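Local coordinates for alpha-/beta-galactoside alpha-2,3-sialyltransferase (Photobacterium phosphoreum, PDB 2ZWI), which transfers sialic acid from CMP-sialic acid to galactosides in alpha-2,3 linkage, as a two-domain glycosyltransferase of the GT-B type, at residues G113-Y117 / S324-S328; L120-R125 / L182-L187. The contacts are given in a common frame with arbitrary orientation. Residues are numbered along the deposited sequence.

Both interactions use helix 114-125, which follows strand 104-110 of the seven-stranded parallel sheet: interaction 1 takes its first turn and interaction 2 its last turns, with centres about 16 Å apart. Along the chain the order is 113-117, 120-125, 182-187, 324-328, so the pair of interaction 2 falls between the two partners of interaction 1. Interaction 2 joins elements of the N-terminal Rossmann-like domain, its centre about 20 Å from the centre of the chain. Interaction 1 lies near the centre of the molecule and reaches the second domain, built on the six-stranded parallel sheet, where CMP is bound. One helix thus packs into its own domain at one end and meets the nucleotide-binding domain at the other.

Interaction 1: residues G113-Y117 / S324-S328; sequences GSAEY and SVFFS. With C5P (cytidine-5'-monophosphate), chain C.
Segment 113-117 runs from a loop into the first turn of helix 114-125; 324-328 is a short, weakly bonded helix of about 325-328 led in by Ser324. The backbones come closest at Ser114 and Ser324, with CA atoms 4.6 Å apart. Polar contacts centre on Ser324 (chi1 m): its OG accepts a hydrogen bond from Ser114 N (2.9 Å) and gives one to phosphate oxygen O1P of CMP (2.6 Å), which Ser324 N also binds (2.9 Å). The phosphate therefore sits at the N-terminal end of the short helix, a common way to hold a nucleotide phosphate. Gly113, at phi/psi 158/-141°, passes with CA 3.7 Å from Ser324 OG; a beta carbon here would collide with that oxygen. Apolar contacts centre on Phe327 (chi1 m), whose CE2 is 3.6 Å from Ser114 CB and CE1 3.6 Å from Tyr117 CB. Ser114 CA lies over one face of the Phe327 ring, and the Tyr117 ring (chi1 m) stands obliquely, centroids 5.4 Å apart and planes at 31°. Tyr117 OH is hydrogen-bonded to Asp111 and to Arg174 N. Helix 350-357 lines this domain junction, its Leu351, Val354 and Met355 touching Ser114, Tyr117 and Phe327 respectively.

Interaction 2: residues L120-R125 / L182-L187; sequences LYDFSR and LPLTSL
The last turns of helix 114-125 pack against an extended lead-in, Leu182-Pro183, that turns at the N-cap residue Leu184 into helix 185-191. CA atoms are closest at Ser124 and Pro183 (5.3 Å). No hydrogen bond crosses; the fit is one of shape. Leu184 (chi1 m, chi2 t) is one bump: its CD2 fills a hollow walled by Leu120 O (3.7 Å), Ser124 CB (3.7 Å) and the edge of the Phe123 ring at CD2 (3.8 Å). Beside it, Leu187 CD2 meets Leu120 CD2 at 3.5 Å. Leu182 CD2 wedges between Tyr121 CD1 (3.7 Å) and Arg125 NH2 (3.5 Å), while Pro183 CD rests on Ser124 O (3.7 Å) and Arg125 NH2 (3.5 Å). Ser124 OG gives a hydrogen bond to Tyr121 O (2.7 Å) and accepts from Arg125 NH2 (3.1 Å) and NE (3.3 Å), folding the guanidinium back over this surface. This mainly apolar packing joins two helix ends within the N-terminal domain, away from the CMP site; around it, Ile156 of helix 156-159 touches Leu120, Phe123 and Leu187, Gln131 of helix 128-147 touches Phe123 and hydrogen-bonds through NE2 to Pro183 O, and helix 350-357 covers Tyr121.

Interaction 1: residues G113-Y117 / S324-S328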
ATOM      1  N   GLY A 113       1.951  -1.970   2.589  1.00 13.27           N
ATOM      2  CA  GLY A 113       3.174  -1.837   1.806  1.00 12.89           C
ATOM      3  C   GLY A 113       4.080  -3.036   2.018  1.00 12.97           C
ATOM      4  O   GLY A 113       3.607  -4.170   2.141  1.00 13.13           O
ATOM      5  N   SER A 114       5.381  -2.778   2.100  1.00 12.43           N
ATOM      6  CA  SER A 114       6.383  -3.830   2.231  1.00 12.21           C
ATOM      7  C   SER A 114       6.349  -4.607   3.559  1.00 11.93           C
ATOM      8  O   SER A 114       6.795  -5.761   3.615  1.00 11.67           O
ATOM      9  CB  SER A 114       7.783  -3.231   2.029  1.00 12.25           C
ATOM     10  OG  SER A 114       8.142  -2.430   3.136  1.00 13.14           O
ATOM     11  N   ALA A 115       5.848  -3.973   4.620  1.00 11.75           N
ATOM     12  CA  ALA A 115       5.816  -4.585   5.959  1.00 12.28           C
ATOM     13  C   ALA A 115       5.087  -5.929   5.996  1.00 12.29           C
ATOM     14  O   ALA A 115       5.601  -6.887   6.581  1.00 11.96           O
ATOM     15  CB  ALA A 115       5.230  -3.623   6.996  1.00 11.85           C
ATOM     16  N   GLU A 116       3.905  -6.017   5.375  1.00 12.69           N
ATOM     17  CA  GLU A 116       3.189  -7.299   5.326  1.00 12.95           C
ATOM     18  C   GLU A 116       4.036  -8.391   4.670  1.00 12.50           C
ATOM     19  O   GLU A 116       4.004  -9.541   5.099  1.00 12.47           O
ATOM     20  CB  GLU A 116       1.845  -7.187   4.596  1.00 13.54           C
ATOM     21  CG  GLU A 116       0.729  -6.547   5.404  1.00 15.17           C
ATOM     22  CD  GLU A 116       0.706  -5.026   5.278  1.00 17.42           C
ATOM     23  OE1 GLU A 116      -0.389  -4.422   5.419  1.00 16.93           O
ATOM     24  OE2 GLU A 116       1.775  -4.431   5.027  1.00 18.95           O
ATOM     25  N   TYR A 117       4.806  -8.011   3.649  1.00 12.28           N
ATOM     26  CA  TYR A 117       5.596  -8.963   2.854  1.00 12.35           C
ATOM     27  C   TYR A 117       6.881  -9.390   3.552  1.00 12.41           C
ATOM     28  O   TYR A 117       7.305 -10.546   3.436  1.00 12.73           O
ATOM     29  CB  TYR A 117       5.785  -8.442   1.407  1.00 11.93           C
ATOM     30  CG  TYR A 117       4.436  -8.470   0.730  1.00 12.86           C
ATOM     31  CD1 TYR A 117       3.560  -7.385   0.828  1.00 12.79           C
ATOM     32  CD2 TYR A 117       3.984  -9.625   0.086  1.00 12.59           C
ATOM     33  CE1 TYR A 117       2.286  -7.438   0.266  1.00 13.45           C
ATOM     34  CE2 TYR A 117       2.715  -9.679  -0.490  1.00 13.25           C
ATOM     35  CZ  TYR A 117       1.874  -8.589  -0.383  1.00 12.56           C
ATOM     36  OH  TYR A 117       0.621  -8.655  -0.936  1.00 13.71           O
ATOM     37  N   SER A 324       8.440   0.120  -0.489  1.00 11.48           N
ATOM     38  CA  SER A 324       7.104  -0.395  -0.803  1.00 11.56           C
ATOM     39  C   SER A 324       6.650  -0.078  -2.226  1.00 11.81           C
ATOM     40  O   SER A 324       5.840  -0.814  -2.789  1.00 11.74           O
ATOM     41  CB  SER A 324       6.066   0.152   0.177  1.00 10.76           C
ATOM     42  OG  SER A 324       6.439  -0.127   1.513  1.00 11.32           O
ATOM     43  N   VAL A 325       7.165   1.013  -2.797  1.00 12.36           N
ATOM     44  CA  VAL A 325       6.834   1.428  -4.180  1.00 12.77           C
ATOM     45  C   VAL A 325       6.974   0.287  -5.196  1.00 13.06           C
ATOM     46  O   VAL A 325       6.096   0.087  -6.045  1.00 13.31           O
ATOM     47  CB  VAL A 325       7.708   2.633  -4.644  1.00 13.18           C
ATOM     48  CG1 VAL A 325       7.632   2.824  -6.166  1.00 12.54           C
ATOM     49  CG2 VAL A 325       7.287   3.902  -3.935  1.00 12.64           C
ATOM     50  N   PHE A 326       8.068  -0.468  -5.099  1.00 13.37           N
ATOM     51  CA  PHE A 326       8.340  -1.552  -6.044  1.00 13.85           C
ATOM     52  C   PHE A 326       7.326  -2.702  -5.976  1.00 14.15           C
ATOM     53  O   PHE A 326       7.227  -3.469  -6.924  1.00 14.23           O
ATOM     54  CB  PHE A 326       9.761  -2.106  -5.863  1.00 14.32           C
ATOM     55  CG  PHE A 326      10.861  -1.103  -6.135  1.00 14.98           C
ATOM     56  CD1 PHE A 326      11.321  -0.878  -7.438  1.00 15.23           C
ATOM     57  CD2 PHE A 326      11.460  -0.408  -5.085  1.00 13.58           C
ATOM     58  CE1 PHE A 326      12.365   0.038  -7.689  1.00 14.90           C
ATOM     59  CE2 PHE A 326      12.495   0.500  -5.320  1.00 13.33           C
ATOM     60  CZ  PHE A 326      12.948   0.734  -6.626  1.00 14.06           C
ATOM     61  N   PHE A 327       6.586  -2.821  -4.865  1.00 14.19           N
ATOM     62  CA  PHE A 327       5.550  -3.861  -4.703  1.00 14.44           C
ATOM     63  C   PHE A 327       4.274  -3.600  -5.505  1.00 15.06           C
ATOM     64  O   PHE A 327       3.573  -4.544  -5.884  1.00 15.90           O
ATOM     65  CB  PHE A 327       5.186  -4.051  -3.227  1.00 13.89           C
ATOM     66  CG  PHE A 327       6.223  -4.798  -2.434  1.00 14.15           C
ATOM     67  CD1 PHE A 327       6.112  -6.174  -2.240  1.00 13.45           C
ATOM     68  CD2 PHE A 327       7.312  -4.127  -1.877  1.00 11.77           C
ATOM     69  CE1 PHE A 327       7.078  -6.868  -1.506  1.00 12.99           C
ATOM     70  CE2 PHE A 327       8.282  -4.822  -1.141  1.00 13.59           C
ATOM     71  CZ  PHE A 327       8.161  -6.187  -0.958  1.00 12.35           C
ATOM     72  N   SER A 328       3.957  -2.333  -5.748  1.00 15.21           N
ATOM     73  CA  SER A 328       2.752  -1.990  -6.514  1.00 16.07           C
ATOM     74  C   SER A 328       3.056  -1.620  -7.966  1.00 16.03           C
ATOM     75  O   SER A 328       2.140  -1.461  -8.783  1.00 15.93           O
ATOM     76  CB  SER A 328       1.969  -0.868  -5.831  1.00 15.83           C
ATOM     77  OG  SER A 328       2.752   0.301  -5.722  1.00 18.24           O
TER
HETATM   78  O3P C5P C   1       9.717   3.298   0.974  1.00 13.32           O
HETATM   79  P   C5P C   1       8.560   3.062   1.867  1.00 12.40           P
HETATM   80  O1P C5P C   1       8.381   1.581   2.009  1.00 15.01           O
HETATM   81  O2P C5P C   1       8.741   3.864   3.128  1.00 13.79           O
HETATM   82  O5' C5P C   1       7.291   3.625   1.075  1.00 12.47           O
HETATM   83  C5' C5P C   1       6.027   3.818   1.704  1.00 13.08           C
HETATM   84  C4' C5P C   1       5.173   4.656   0.766  1.00 11.37           C
HETATM   85  O4' C5P C   1       5.810   5.921   0.503  1.00 12.31           O
HETATM   86  C3' C5P C   1       5.041   4.012  -0.607  1.00 11.25           C
HETATM   87  O3' C5P C   1       3.968   3.080  -0.648  1.00 12.50           O
HETATM   88  C2' C5P C   1       4.761   5.192  -1.500  1.00 10.86           C
HETATM   89  O2' C5P C   1       3.429   5.673  -1.290  1.00 11.33           O
HETATM   90  C1' C5P C   1       5.631   6.267  -0.883  1.00 10.13           C
HETATM   91  N1  C5P C   1       6.919   6.502  -1.548  1.00  9.59           N
HETATM   92  C2  C5P C   1       6.932   7.296  -2.714  1.00 10.05           C
HETATM   93  N3  C5P C   1       8.096   7.583  -3.330  1.00  9.10           N
HETATM   94  C4  C5P C   1       9.262   7.101  -2.850  1.00  8.47           C
HETATM   95  C5  C5P C   1       9.288   6.318  -1.702  1.00  8.66           C
HETATM   96  C6  C5P C   1       8.079   6.029  -1.054  1.00  9.40           C
HETATM   97  O2  C5P C   1       5.861   7.724  -3.198  1.00 10.90           O
HETATM   98  N4  C5P C   1      10.408   7.423  -3.495  1.00  9.36           N

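Interaction 2: residues L120-R125 / L182-L187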
ATOM      1  N   LEU A 120       5.389 -11.802   6.071  1.00 12.50           N
ATOM      2  CA  LEU A 120       5.090 -13.071   5.385  1.00 12.58           C
ATOM      3  C   LEU A 120       6.342 -13.925   5.131  1.00 12.73           C
ATOM      4  O   LEU A 120       6.325 -15.148   5.326  1.00 12.88           O
ATOM      5  CB  LEU A 120       4.341 -12.819   4.076  1.00 12.78           C
ATOM      6  CG  LEU A 120       2.886 -12.355   4.236  1.00 12.52           C
ATOM      7  CD1 LEU A 120       2.304 -11.878   2.908  1.00 13.81           C
ATOM      8  CD2 LEU A 120       2.064 -13.481   4.813  1.00 12.42           C
ATOM      9  N   TYR A 121       7.426 -13.280   4.699  1.00 12.69           N
ATOM     10  CA  TYR A 121       8.683 -13.990   4.509  1.00 12.76           C
ATOM     11  C   TYR A 121       9.164 -14.611   5.821  1.00 12.44           C
ATOM     12  O   TYR A 121       9.503 -15.793   5.870  1.00 11.93           O
ATOM     13  CB  TYR A 121       9.771 -13.084   3.929  1.00 13.32           C
ATOM     14  CG  TYR A 121      11.047 -13.850   3.671  1.00 13.66           C
ATOM     15  CD1 TYR A 121      11.209 -14.568   2.488  1.00 14.25           C
ATOM     16  CD2 TYR A 121      12.066 -13.894   4.618  1.00 14.72           C
ATOM     17  CE1 TYR A 121      12.352 -15.302   2.245  1.00 15.17           C
ATOM     18  CE2 TYR A 121      13.247 -14.632   4.374  1.00 14.05           C
ATOM     19  CZ  TYR A 121      13.368 -15.327   3.181  1.00 14.70           C
ATOM     20  OH  TYR A 121      14.502 -16.063   2.905  1.00 15.67           O
ATOM     21  N   ASP A 122       9.175 -13.808   6.879  1.00 12.61           N
ATOM     22  CA  ASP A 122       9.615 -14.257   8.193  1.00 13.27           C
ATOM     23  C   ASP A 122       8.769 -15.439   8.677  1.00 12.86           C
ATOM     24  O   ASP A 122       9.300 -16.455   9.119  1.00 12.79           O
ATOM     25  CB  ASP A 122       9.588 -13.100   9.197  1.00 13.52           C
ATOM     26  CG  ASP A 122      10.756 -12.117   9.010  1.00 16.46           C
ATOM     27  OD1 ASP A 122      11.811 -12.514   8.482  1.00 18.87           O
ATOM     28  OD2 ASP A 122      10.617 -10.940   9.416  1.00 19.83           O
ATOM     29  N   PHE A 123       7.456 -15.304   8.552  1.00 12.77           N
ATOM     30  CA  PHE A 123       6.515 -16.349   8.926  1.00 12.68           C
ATOM     31  C   PHE A 123       6.761 -17.641   8.141  1.00 13.03           C
ATOM     32  O   PHE A 123       6.641 -18.734   8.700  1.00 12.93           O
ATOM     33  CB  PHE A 123       5.084 -15.843   8.731  1.00 12.11           C
ATOM     34  CG  PHE A 123       4.022 -16.797   9.198  1.00 12.16           C
ATOM     35  CD1 PHE A 123       3.557 -16.754  10.514  1.00 11.09           C
ATOM     36  CD2 PHE A 123       3.457 -17.717   8.311  1.00 11.08           C
ATOM     37  CE1 PHE A 123       2.561 -17.645  10.948  1.00 10.73           C
ATOM     38  CE2 PHE A 123       2.466 -18.596   8.734  1.00 11.28           C
ATOM     39  CZ  PHE A 123       2.021 -18.565  10.057  1.00 10.31           C
ATOM     40  N   SER A 124       7.103 -17.510   6.856  1.00 13.24           N
ATOM     41  CA  SER A 124       7.381 -18.660   5.986  1.00 13.66           C
ATOM     42  C   SER A 124       8.643 -19.425   6.387  1.00 14.57           C
ATOM     43  O   SER A 124       8.808 -20.575   5.992  1.00 14.82           O
ATOM     44  CB  SER A 124       7.497 -18.237   4.513  1.00 13.01           C
ATOM     45  OG  SER A 124       8.787 -17.745   4.216  1.00 12.20           O
ATOM     46  N   ARG A 125       9.534 -18.780   7.141  1.00 15.68           N
ATOM     47  CA  ARG A 125      10.764 -19.441   7.638  1.00 16.92           C
ATOM     48  C   ARG A 125      10.473 -20.384   8.802  1.00 16.93           C
ATOM     49  O   ARG A 125      11.284 -21.277   9.104  1.00 16.82           O
ATOM     50  CB  ARG A 125      11.818 -18.413   8.098  1.00 17.33           C
ATOM     51  CG  ARG A 125      12.306 -17.390   7.049  1.00 19.71           C
ATOM     52  CD  ARG A 125      12.965 -18.033   5.848  1.00 23.27           C
ATOM     53  NE  ARG A 125      11.959 -18.369   4.846  1.00 27.09           N
ATOM     54  CZ  ARG A 125      12.209 -18.933   3.669  1.00 29.47           C
ATOM     55  NH1 ARG A 125      13.456 -19.248   3.314  1.00 30.76           N
ATOM     56  NH2 ARG A 125      11.202 -19.187   2.845  1.00 29.51           N
ATOM     57  N   LEU A 182       8.095 -19.701  -1.237  1.00 19.85           N
ATOM     58  CA  LEU A 182       7.901 -19.563   0.214  1.00 18.67           C
ATOM     59  C   LEU A 182       6.883 -20.594   0.714  1.00 17.89           C
ATOM     60  O   LEU A 182       5.805 -20.706   0.131  1.00 17.18           O
ATOM     61  CB  LEU A 182       7.437 -18.144   0.566  1.00 18.75           C
ATOM     62  CG  LEU A 182       8.295 -16.946   0.140  1.00 19.46           C
ATOM     63  CD1 LEU A 182       7.848 -15.736   0.940  1.00 21.05           C
ATOM     64  CD2 LEU A 182       9.778 -17.197   0.350  1.00 21.26           C
ATOM     65  N   PRO A 183       7.233 -21.370   1.769  1.00 17.39           N
ATOM     66  CA  PRO A 183       6.279 -22.317   2.372  1.00 16.99           C
ATOM     67  C   PRO A 183       5.186 -21.597   3.158  1.00 16.56           C
ATOM     68  O   PRO A 183       5.351 -21.305   4.344  1.00 16.71           O
ATOM     69  CB  PRO A 183       7.149 -23.165   3.319  1.00 17.07           C
ATOM     70  CG  PRO A 183       8.585 -22.819   2.975  1.00 17.90           C
ATOM     71  CD  PRO A 183       8.547 -21.422   2.440  1.00 17.71           C
ATOM     72  N   LEU A 184       4.080 -21.299   2.489  1.00 16.14           N
ATOM     73  CA  LEU A 184       2.984 -20.582   3.127  1.00 15.59           C
ATOM     74  C   LEU A 184       1.642 -21.313   3.014  1.00 15.68           C
ATOM     75  O   LEU A 184       0.574 -20.708   3.187  1.00 15.47           O
ATOM     76  CB  LEU A 184       2.891 -19.161   2.573  1.00 15.29           C
ATOM     77  CG  LEU A 184       3.966 -18.152   3.001  1.00 14.16           C
ATOM     78  CD1 LEU A 184       3.874 -16.873   2.158  1.00 11.82           C
ATOM     79  CD2 LEU A 184       3.868 -17.822   4.495  1.00 13.62           C
ATOM     80  N   THR A 185       1.709 -22.616   2.754  1.00 15.75           N
ATOM     81  CA  THR A 185       0.520 -23.469   2.625  1.00 16.70           C
ATOM     82  C   THR A 185      -0.425 -23.297   3.813  1.00 16.28           C
ATOM     83  O   THR A 185      -1.634 -23.157   3.632  1.00 16.50           O
ATOM     84  CB  THR A 185       0.916 -24.975   2.449  1.00 16.82           C
ATOM     85  OG1 THR A 185       1.709 -25.116   1.270  1.00 18.77           O
ATOM     86  CG2 THR A 185      -0.318 -25.862   2.295  1.00 18.96           C
ATOM     87  N   SER A 186       0.135 -23.280   5.024  1.00 16.23           N
ATOM     88  CA  SER A 186      -0.656 -23.131   6.252  1.00 16.15           C
ATOM     89  C   SER A 186      -1.573 -21.903   6.246  1.00 15.66           C
ATOM     90  O   SER A 186      -2.742 -21.997   6.619  1.00 15.33           O
ATOM     91  CB  SER A 186       0.263 -23.087   7.463  1.00 16.43           C
ATOM     92  OG  SER A 186       0.972 -24.310   7.573  1.00 16.80           O
ATOM     93  N   LEU A 187      -1.034 -20.764   5.819  1.00 15.45           N
ATOM     94  CA  LEU A 187      -1.793 -19.505   5.754  1.00 15.75           C
ATOM     95  C   LEU A 187      -2.731 -19.458   4.551  1.00 15.83           C
ATOM     96  O   LEU A 187      -3.856 -18.946   4.655  1.00 15.79           O
ATOM     97  CB  LEU A 187      -0.850 -18.297   5.737  1.00 15.61           C
ATOM     98  CG  LEU A 187      -1.471 -16.892   5.768  1.00 15.90           C
ATOM     99  CD1 LEU A 187      -2.408 -16.693   6.965  1.00 15.17           C
ATOM    100  CD2 LEU A 187      -0.362 -15.850   5.777  1.00 15.77           C
TER